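Local coordinates for protein L-hydantoinase (Arthrobacter aurescens, PDB 1GKR) that hydrolyses the ring of 5-substituted hydantoins as a zinc-dependent cyclic amidase, preferring aryl over alkyl derivatives, with an enantioselectivity that depends on the substrate, at residues H60-D65 and M93-P98; N70-F75 and G314-E319. One frame throughout, in Å; residues are numbered along the deposited sequence.

Contact 1: H60-D65 and M93-P98; sequences HVHIID and MPITFP. With ZN (zinc ion), chain F.
H60 and H62, both packed against M93, bind the same zinc ion through NE2, the H60 NE2–zinc and H62 NE2–zinc distances both being 2.1 Å. A water lies farther out, its O 2.5 Å from the zinc, and D312 and the carboxylated K147 complete the site. The M93 side chain, bent at chi2 and chi3, brings its sulfur to both rings: SD sits 4.2 Å from the centroid of the H60 ring, an oblique sulfur–aromatic contact repeated at longer range with H62. H62 CG lies beside the backbone N (chi1 -61°), anti to the carbonyl carbon, and I95 CG1 packs obliquely against CE1 of the ring. The far nitrogen of H62 is also held. ND1 donates to a water lying in the ring plane, 3.0 Å from ND1, and this water donates hydrogen bonds to I95 O and, weakly, to M93 O, which would resist rotation of the imidazole about its metal bond. ND1 of H60 is hydrogen-bonded to E262.

The backbones are tied by M93 N to V61 O, 2.9 Å and nearly straight at 167°. Farther along, T96 OG1, anti to the backbone N (chi1 177°), donates to I64 O at 3.0 Å from above the carbonyl plane. The I64 and T96 side chains run past each other in opposite directions, CG2 of I64 lying 3.4 Å from OG1 of T96. E92 receives the I63 and I64 amides, and D65 forms a salt bridge with R116. The HVH sequence at the end of strand 51-62, its two histidines joined on one zinc, is the His-X-His signature of the amidohydrolase TIM barrel, here half of a binuclear zinc centre.

Contact 2: N70-F75 and G314-E319; sequences NRYGRF and GGHPVE
The Y72 ring turns its edge to the face of H316 in a T-shaped stack, with the planes at 89° and the centroids 5.6 Å apart. Y72 CE1 stands over the centre of the imidazole. One face of the tyrosine carries CG of its neighbour R71, while G315 O lies at the edge near the ring plane, 3.2 Å from Y72 CD1. P317 packs against both R71 and Y72: its CD meets Y72 CE1 obliquely at 3.8 Å, and its ring also touches R71 CG, 3.9 Å from P317 CD. R71 CG lies anti to the backbone N (chi1 -172°), which sets it against both rings. An alanine in place of Y72 would probably leave the H316 face without its aromatic mate and open a gap beside P317. No hydrogen bond joins the segments, and polar ties run outward instead, R71 O to H409, H316 O to Y411 and, weakly, H316 ND1 to N333 O. The backbones come closest at Y72 and G315, their CA atoms 4.8 Å apart. The arrangement is packing between two loops that follow strands 51-62 and 313-314, on the catalytic side of the amidohydrolase barrel, where such loops characteristically surround the metal centre.

In the fold
Contact 1 and contact 2 have centres 11 Å apart, on the same side of the chain's centre, and they alternate along the sequence in the order 60-65, 70-75, 93-98, 314-319. Strand 51-62 pairs in parallel with both 87-92 and 313-314, so the segments leave neighbouring barrel strands: contact 1 joins the end of strand 51-62 to the loop after 87-92, and contact 2 joins the loop after 51-62 to the loop after 313-314. D65 links them directly, its OD1 lying 2.9 Å from F75 N, a probable hydrogen bond at the start of helix 75-85, while I63 packs on F75. Through D65 and I63 the zinc-binding end of strand 51-62 is thus tied to the helix start that follows.

Contact 1: H60-D65 and M93-P98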
ATOM      1  N   HIS A  60     -23.269 -20.082 -10.057  1.00 11.81           N
ATOM      2  CA  HIS A  60     -24.152 -18.952 -10.279  1.00 12.48           C
ATOM      3  C   HIS A  60     -25.215 -19.186 -11.348  1.00 13.15           C
ATOM      4  O   HIS A  60     -25.094 -18.717 -12.481  1.00 14.92           O
ATOM      5  CB  HIS A  60     -23.306 -17.735 -10.620  1.00 11.45           C
ATOM      6  CG  HIS A  60     -24.036 -16.443 -10.471  1.00 16.79           C
ATOM      7  ND1 HIS A  60     -23.392 -15.245 -10.235  1.00 15.81           N
ATOM      8  CD2 HIS A  60     -25.359 -16.159 -10.524  1.00 17.98           C
ATOM      9  CE1 HIS A  60     -24.291 -14.282 -10.147  1.00 18.88           C
ATOM     10  NE2 HIS A  60     -25.491 -14.809 -10.319  1.00 16.75           N
ATOM     11  N   VAL A  61     -26.271 -19.889 -10.963  1.00 10.05           N
ATOM     12  CA  VAL A  61     -27.336 -20.215 -11.885  1.00 11.58           C
ATOM     13  C   VAL A  61     -28.704 -19.702 -11.429  1.00 13.19           C
ATOM     14  O   VAL A  61     -29.073 -19.813 -10.249  1.00 14.03           O
ATOM     15  CB  VAL A  61     -27.389 -21.751 -12.086  1.00 12.83           C
ATOM     16  CG1 VAL A  61     -28.445 -22.133 -13.124  1.00  7.54           C
ATOM     17  CG2 VAL A  61     -26.025 -22.242 -12.503  1.00  9.90           C
ATOM     18  N   HIS A  62     -29.438 -19.122 -12.377  1.00 12.96           N
ATOM     19  CA  HIS A  62     -30.786 -18.613 -12.130  1.00 13.72           C
ATOM     20  C   HIS A  62     -31.788 -19.284 -13.084  1.00 15.10           C
ATOM     21  O   HIS A  62     -32.279 -18.650 -14.021  1.00 16.35           O
ATOM     22  CB  HIS A  62     -30.875 -17.111 -12.374  1.00  8.28           C
ATOM     23  CG  HIS A  62     -29.995 -16.287 -11.495  1.00  9.43           C
ATOM     24  ND1 HIS A  62     -30.296 -16.020 -10.179  1.00  8.57           N
ATOM     25  CD2 HIS A  62     -28.855 -15.603 -11.767  1.00 11.21           C
ATOM     26  CE1 HIS A  62     -29.384 -15.203  -9.678  1.00  9.45           C
ATOM     27  NE2 HIS A  62     -28.497 -14.937 -10.620  1.00 10.40           N
ATOM     28  N   ILE A  63     -32.072 -20.565 -12.881  1.00 15.58           N
ATOM     29  CA  ILE A  63     -33.054 -21.218 -13.723  1.00 18.73           C
ATOM     30  C   ILE A  63     -34.394 -20.642 -13.266  1.00 19.43           C
ATOM     31  O   ILE A  63     -35.328 -20.540 -14.051  1.00 19.33           O
ATOM     32  CB  ILE A  63     -33.037 -22.743 -13.546  1.00 19.91           C
ATOM     33  CG1 ILE A  63     -31.766 -23.315 -14.175  1.00 16.84           C
ATOM     34  CG2 ILE A  63     -34.282 -23.358 -14.188  1.00 18.46           C
ATOM     35  CD1 ILE A  63     -31.578 -24.797 -13.946  1.00 13.63           C
ATOM     36  N   ILE A  64     -34.446 -20.244 -11.994  1.00 20.71           N
ATOM     37  CA  ILE A  64     -35.618 -19.628 -11.365  1.00 20.99           C
ATOM     38  C   ILE A  64     -36.729 -20.614 -11.067  1.00 21.57           C
ATOM     39  O   ILE A  64     -36.963 -20.939  -9.903  1.00 22.55           O
ATOM     40  CB  ILE A  64     -36.220 -18.516 -12.230  1.00 22.29           C
ATOM     41  CG1 ILE A  64     -35.131 -17.538 -12.690  1.00 20.67           C
ATOM     42  CG2 ILE A  64     -37.306 -17.797 -11.428  1.00 21.30           C
ATOM     43  CD1 ILE A  64     -34.785 -16.473 -11.681  1.00 22.65           C
ATOM     44  N   ASP A  65     -37.416 -21.057 -12.126  1.00 21.76           N
ATOM     45  CA  ASP A  65     -38.509 -22.029 -12.052  1.00 20.68           C
ATOM     46  C   ASP A  65     -39.607 -21.609 -11.072  1.00 21.58           C
ATOM     47  O   ASP A  65     -39.934 -20.426 -10.953  1.00 21.09           O
ATOM     48  CB  ASP A  65     -37.954 -23.403 -11.647  1.00 22.99           C
ATOM     49  CG  ASP A  65     -38.829 -24.575 -12.119  1.00 26.12           C
ATOM     50  OD1 ASP A  65     -38.768 -24.925 -13.321  1.00 27.03           O
ATOM     51  OD2 ASP A  65     -39.568 -25.151 -11.286  1.00 24.01           O
ATOM     52  N   MET A  93     -29.601 -20.072  -7.459  1.00 10.52           N
ATOM     53  CA  MET A  93     -29.705 -18.902  -6.596  1.00 12.25           C
ATOM     54  C   MET A  93     -31.125 -18.902  -6.018  1.00 13.77           C
ATOM     55  O   MET A  93     -32.005 -19.611  -6.511  1.00 13.76           O
ATOM     56  CB  MET A  93     -29.453 -17.626  -7.392  1.00 13.70           C
ATOM     57  CG  MET A  93     -28.089 -17.569  -8.044  1.00 17.02           C
ATOM     58  SD  MET A  93     -26.787 -16.762  -7.066  1.00 25.02           S
ATOM     59  CE  MET A  93     -27.386 -16.997  -5.416  1.00 24.85           C
ATOM     60  N   PRO A  94     -31.379 -18.092  -4.982  1.00 13.36           N
ATOM     61  CA  PRO A  94     -32.721 -18.096  -4.409  1.00 12.96           C
ATOM     62  C   PRO A  94     -33.630 -16.996  -4.906  1.00 14.23           C
ATOM     63  O   PRO A  94     -34.597 -16.663  -4.237  1.00 15.53           O
ATOM     64  CB  PRO A  94     -32.429 -17.959  -2.931  1.00 11.72           C
ATOM     65  CG  PRO A  94     -31.336 -16.923  -2.948  1.00  9.63           C
ATOM     66  CD  PRO A  94     -30.472 -17.272  -4.160  1.00 11.35           C
ATOM     67  N   ILE A  95     -33.320 -16.420  -6.061  1.00 15.79           N
ATOM     68  CA  ILE A  95     -34.155 -15.352  -6.604  1.00 17.34           C
ATOM     69  C   ILE A  95     -35.230 -16.002  -7.454  1.00 18.47           C
ATOM     70  O   ILE A  95     -34.977 -16.397  -8.594  1.00 20.05           O
ATOM     71  CB  ILE A  95     -33.391 -14.405  -7.546  1.00 17.48           C
ATOM     72  CG1 ILE A  95     -32.045 -13.990  -6.948  1.00 18.75           C
ATOM     73  CG2 ILE A  95     -34.260 -13.204  -7.846  1.00 15.91           C
ATOM     74  CD1 ILE A  95     -32.108 -12.904  -5.949  1.00 20.55           C
ATOM     75  N   THR A  96     -36.428 -16.108  -6.905  1.00 17.75           N
ATOM     76  CA  THR A  96     -37.537 -16.713  -7.624  1.00 20.44           C
ATOM     77  C   THR A  96     -38.788 -16.416  -6.824  1.00 21.01           C
ATOM     78  O   THR A  96     -38.722 -15.703  -5.829  1.00 18.80           O
ATOM     79  CB  THR A  96     -37.345 -18.266  -7.763  1.00 19.80           C
ATOM     80  OG1 THR A  96     -38.484 -18.827  -8.413  1.00 19.66           O
ATOM     81  CG2 THR A  96     -37.188 -18.929  -6.413  1.00 14.49           C
ATOM     82  N   PHE A  97     -39.933 -16.922  -7.268  1.00 23.64           N
ATOM     83  CA  PHE A  97     -41.143 -16.711  -6.498  1.00 23.78           C
ATOM     84  C   PHE A  97     -41.880 -18.016  -6.328  1.00 23.03           C
ATOM     85  O   PHE A  97     -42.176 -18.702  -7.308  1.00 24.20           O
ATOM     86  CB  PHE A  97     -42.088 -15.710  -7.136  1.00 26.68           C
ATOM     87  CG  PHE A  97     -43.202 -15.306  -6.215  1.00 33.90           C
ATOM     88  CD1 PHE A  97     -43.004 -14.307  -5.259  1.00 37.53           C
ATOM     89  CD2 PHE A  97     -44.421 -15.985  -6.231  1.00 36.69           C
ATOM     90  CE1 PHE A  97     -44.004 -13.994  -4.326  1.00 36.89           C
ATOM     91  CE2 PHE A  97     -45.427 -15.685  -5.307  1.00 36.11           C
ATOM     92  CZ  PHE A  97     -45.217 -14.688  -4.352  1.00 38.25           C
ATOM     93  N   PRO A  98     -42.162 -18.392  -5.074  1.00 21.47           N
ATOM     94  CA  PRO A  98     -41.784 -17.599  -3.902  1.00 20.27           C
ATOM     95  C   PRO A  98     -40.266 -17.587  -3.687  1.00 19.79           C
ATOM     96  O   PRO A  98     -39.559 -18.504  -4.107  1.00 19.98           O
ATOM     97  CB  PRO A  98     -42.522 -18.298  -2.771  1.00 19.12           C
ATOM     98  CG  PRO A  98     -42.487 -19.723  -3.203  1.00 20.71           C
ATOM     99  CD  PRO A  98     -42.828 -19.641  -4.671  1.00 19.53           C
TER
HETATM  100 ZN    ZN F1453     -27.025 -13.398 -10.702  1.00 17.02          ZN
HETATM  101  O   HOH W   1     -32.385 -17.650  -8.870  1.00 27.29           O
HETATM  102  O   HOH W   2     -27.360 -11.175 -11.807  1.00 20.72           O

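Contact 2: N70-F75 and G314-E319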
ATOM      1  N   ASN A  70     -42.974 -20.613 -16.304  1.00 29.12           N
ATOM      2  CA  ASN A  70     -43.309 -20.384 -17.703  1.00 32.40           C
ATOM      3  C   ASN A  70     -42.820 -19.056 -18.243  1.00 32.28           C
ATOM      4  O   ASN A  70     -43.016 -18.748 -19.414  1.00 33.66           O
ATOM      5  CB  ASN A  70     -44.813 -20.502 -17.917  1.00 37.82           C
ATOM      6  CG  ASN A  70     -45.299 -21.915 -17.741  1.00 42.84           C
ATOM      7  OD1 ASN A  70     -44.811 -22.838 -18.409  1.00 44.60           O
ATOM      8  ND2 ASN A  70     -46.258 -22.106 -16.833  1.00 44.15           N
ATOM      9  N   ARG A  71     -42.154 -18.281 -17.403  1.00 31.82           N
ATOM     10  CA  ARG A  71     -41.676 -16.984 -17.830  1.00 32.75           C
ATOM     11  C   ARG A  71     -40.145 -16.844 -17.883  1.00 31.88           C
ATOM     12  O   ARG A  71     -39.610 -16.138 -18.748  1.00 29.40           O
ATOM     13  CB  ARG A  71     -42.278 -15.928 -16.902  1.00 39.85           C
ATOM     14  CG  ARG A  71     -42.046 -14.477 -17.309  1.00 51.20           C
ATOM     15  CD  ARG A  71     -43.109 -13.551 -16.687  1.00 58.98           C
ATOM     16  NE  ARG A  71     -44.458 -14.091 -16.876  1.00 65.81           N
ATOM     17  CZ  ARG A  71     -45.109 -14.834 -15.980  1.00 69.26           C
ATOM     18  NH1 ARG A  71     -44.553 -15.131 -14.807  1.00 69.09           N
ATOM     19  NH2 ARG A  71     -46.312 -15.312 -16.268  1.00 70.63           N
ATOM     20  N   TYR A  72     -39.445 -17.525 -16.974  1.00 28.46           N
ATOM     21  CA  TYR A  72     -37.987 -17.433 -16.899  1.00 25.67           C
ATOM     22  C   TYR A  72     -37.210 -18.699 -17.257  1.00 23.10           C
ATOM     23  O   TYR A  72     -36.327 -18.655 -18.105  1.00 23.49           O
ATOM     24  CB  TYR A  72     -37.601 -16.970 -15.501  1.00 28.26           C
ATOM     25  CG  TYR A  72     -38.186 -15.628 -15.168  1.00 29.83           C
ATOM     26  CD1 TYR A  72     -37.611 -14.466 -15.663  1.00 31.52           C
ATOM     27  CD2 TYR A  72     -39.351 -15.519 -14.414  1.00 33.31           C
ATOM     28  CE1 TYR A  72     -38.181 -13.219 -15.419  1.00 34.69           C
ATOM     29  CE2 TYR A  72     -39.930 -14.277 -14.163  1.00 34.80           C
ATOM     30  CZ  TYR A  72     -39.338 -13.128 -14.671  1.00 36.09           C
ATOM     31  OH  TYR A  72     -39.886 -11.884 -14.435  1.00 39.31           O
ATOM     32  N   GLY A  73     -37.527 -19.814 -16.604  1.00 20.83           N
ATOM     33  CA  GLY A  73     -36.844 -21.066 -16.891  1.00 18.01           C
ATOM     34  C   GLY A  73     -37.465 -22.273 -16.203  1.00 18.88           C
ATOM     35  O   GLY A  73     -38.088 -22.147 -15.140  1.00 17.09           O
ATOM     36  N   ARG A  74     -37.300 -23.445 -16.812  1.00 20.65           N
ATOM     37  CA  ARG A  74     -37.834 -24.695 -16.262  1.00 24.99           C
ATOM     38  C   ARG A  74     -36.668 -25.638 -15.935  1.00 24.12           C
ATOM     39  O   ARG A  74     -35.738 -25.778 -16.735  1.00 23.99           O
ATOM     40  CB  ARG A  74     -38.736 -25.399 -17.287  1.00 33.06           C
ATOM     41  CG  ARG A  74     -39.720 -24.509 -18.039  1.00 44.00           C
ATOM     42  CD  ARG A  74     -40.992 -24.269 -17.238  1.00 52.69           C
ATOM     43  NE  ARG A  74     -41.700 -25.518 -16.983  1.00 57.25           N
ATOM     44  CZ  ARG A  74     -42.245 -26.266 -17.931  1.00 57.89           C
ATOM     45  NH1 ARG A  74     -42.164 -25.884 -19.199  1.00 59.47           N
ATOM     46  NH2 ARG A  74     -42.852 -27.398 -17.610  1.00 59.46           N
ATOM     47  N   PHE A  75     -36.716 -26.296 -14.782  1.00 20.89           N
ATOM     48  CA  PHE A  75     -35.647 -27.215 -14.432  1.00 18.85           C
ATOM     49  C   PHE A  75     -35.368 -28.251 -15.522  1.00 19.96           C
ATOM     50  O   PHE A  75     -34.206 -28.464 -15.872  1.00 20.15           O
ATOM     51  CB  PHE A  75     -35.947 -27.944 -13.120  1.00 18.41           C
ATOM     52  CG  PHE A  75     -35.889 -27.064 -11.901  1.00 17.72           C
ATOM     53  CD1 PHE A  75     -34.899 -26.094 -11.766  1.00 16.91           C
ATOM     54  CD2 PHE A  75     -36.802 -27.231 -10.866  1.00 16.85           C
ATOM     55  CE1 PHE A  75     -34.822 -25.307 -10.616  1.00 14.23           C
ATOM     56  CE2 PHE A  75     -36.734 -26.450  -9.712  1.00 15.68           C
ATOM     57  CZ  PHE A  75     -35.746 -25.488  -9.585  1.00 13.61           C
ATOM     58  N   GLY A 314     -29.587 -16.723 -16.722  1.00 19.71           N
ATOM     59  CA  GLY A 314     -30.869 -16.272 -16.230  1.00 22.99           C
ATOM     60  C   GLY A 314     -31.708 -15.728 -17.358  1.00 25.61           C
ATOM     61  O   GLY A 314     -31.310 -14.778 -18.037  1.00 23.83           O
ATOM     62  N   GLY A 315     -32.874 -16.336 -17.551  1.00 28.73           N
ATOM     63  CA  GLY A 315     -33.759 -15.916 -18.620  1.00 31.39           C
ATOM     64  C   GLY A 315     -34.646 -14.737 -18.284  1.00 31.69           C
ATOM     65  O   GLY A 315     -34.758 -14.325 -17.141  1.00 35.09           O
ATOM     66  N   HIS A 316     -35.262 -14.184 -19.312  1.00 32.93           N
ATOM     67  CA  HIS A 316     -36.171 -13.065 -19.182  1.00 33.54           C
ATOM     68  C   HIS A 316     -37.050 -13.201 -20.408  1.00 34.33           C
ATOM     69  O   HIS A 316     -36.552 -13.495 -21.498  1.00 32.39           O
ATOM     70  CB  HIS A 316     -35.424 -11.738 -19.243  1.00 35.75           C
ATOM     71  CG  HIS A 316     -35.816 -10.782 -18.163  1.00 42.62           C
ATOM     72  ND1 HIS A 316     -35.074 -10.614 -17.011  1.00 45.20           N
ATOM     73  CD2 HIS A 316     -36.902  -9.983 -18.031  1.00 44.61           C
ATOM     74  CE1 HIS A 316     -35.687  -9.756 -16.216  1.00 47.04           C
ATOM     75  NE2 HIS A 316     -36.800  -9.359 -16.812  1.00 48.17           N
ATOM     76  N   PRO A 317     -38.371 -13.027 -20.252  1.00 34.82           N
ATOM     77  CA  PRO A 317     -39.205 -13.159 -21.448  1.00 33.59           C
ATOM     78  C   PRO A 317     -38.680 -12.228 -22.541  1.00 32.71           C
ATOM     79  O   PRO A 317     -38.456 -11.037 -22.299  1.00 28.97           O
ATOM     80  CB  PRO A 317     -40.602 -12.804 -20.935  1.00 33.02           C
ATOM     81  CG  PRO A 317     -40.325 -11.931 -19.729  1.00 35.66           C
ATOM     82  CD  PRO A 317     -39.171 -12.626 -19.082  1.00 34.53           C
ATOM     83  N   VAL A 318     -38.458 -12.794 -23.729  1.00 34.62           N
ATOM     84  CA  VAL A 318     -37.920 -12.058 -24.876  1.00 37.25           C
ATOM     85  C   VAL A 318     -38.613 -10.716 -25.162  1.00 40.08           C
ATOM     86  O   VAL A 318     -38.021  -9.825 -25.777  1.00 40.85           O
ATOM     87  CB  VAL A 318     -37.928 -12.951 -26.153  1.00 32.80           C
ATOM     88  CG1 VAL A 318     -39.327 -13.252 -26.567  1.00 34.12           C
ATOM     89  CG2 VAL A 318     -37.180 -12.275 -27.272  1.00 32.18           C
ATOM     90  N   GLU A 319     -39.848 -10.564 -24.690  1.00 44.55           N
ATOM     91  CA  GLU A 319     -40.616  -9.329 -24.883  1.00 46.96           C
ATOM     92  C   GLU A 319     -40.225  -8.250 -23.881  1.00 47.00           C
ATOM     93  O   GLU A 319     -40.716  -7.123 -23.947  1.00 48.37           O
ATOM     94  CB  GLU A 319     -42.124  -9.605 -24.774  1.00 48.94           C
ATOM     95  CG  GLU A 319     -42.533 -10.451 -23.580  1.00 51.97           C
ATOM     96  CD  GLU A 319     -42.592 -11.939 -23.903  1.00 54.46           C
ATOM     97  OE1 GLU A 319     -41.772 -12.424 -24.710  1.00 53.51           O
ATOM     98  OE2 GLU A 319     -43.457 -12.634 -23.335  1.00 57.16           O
TER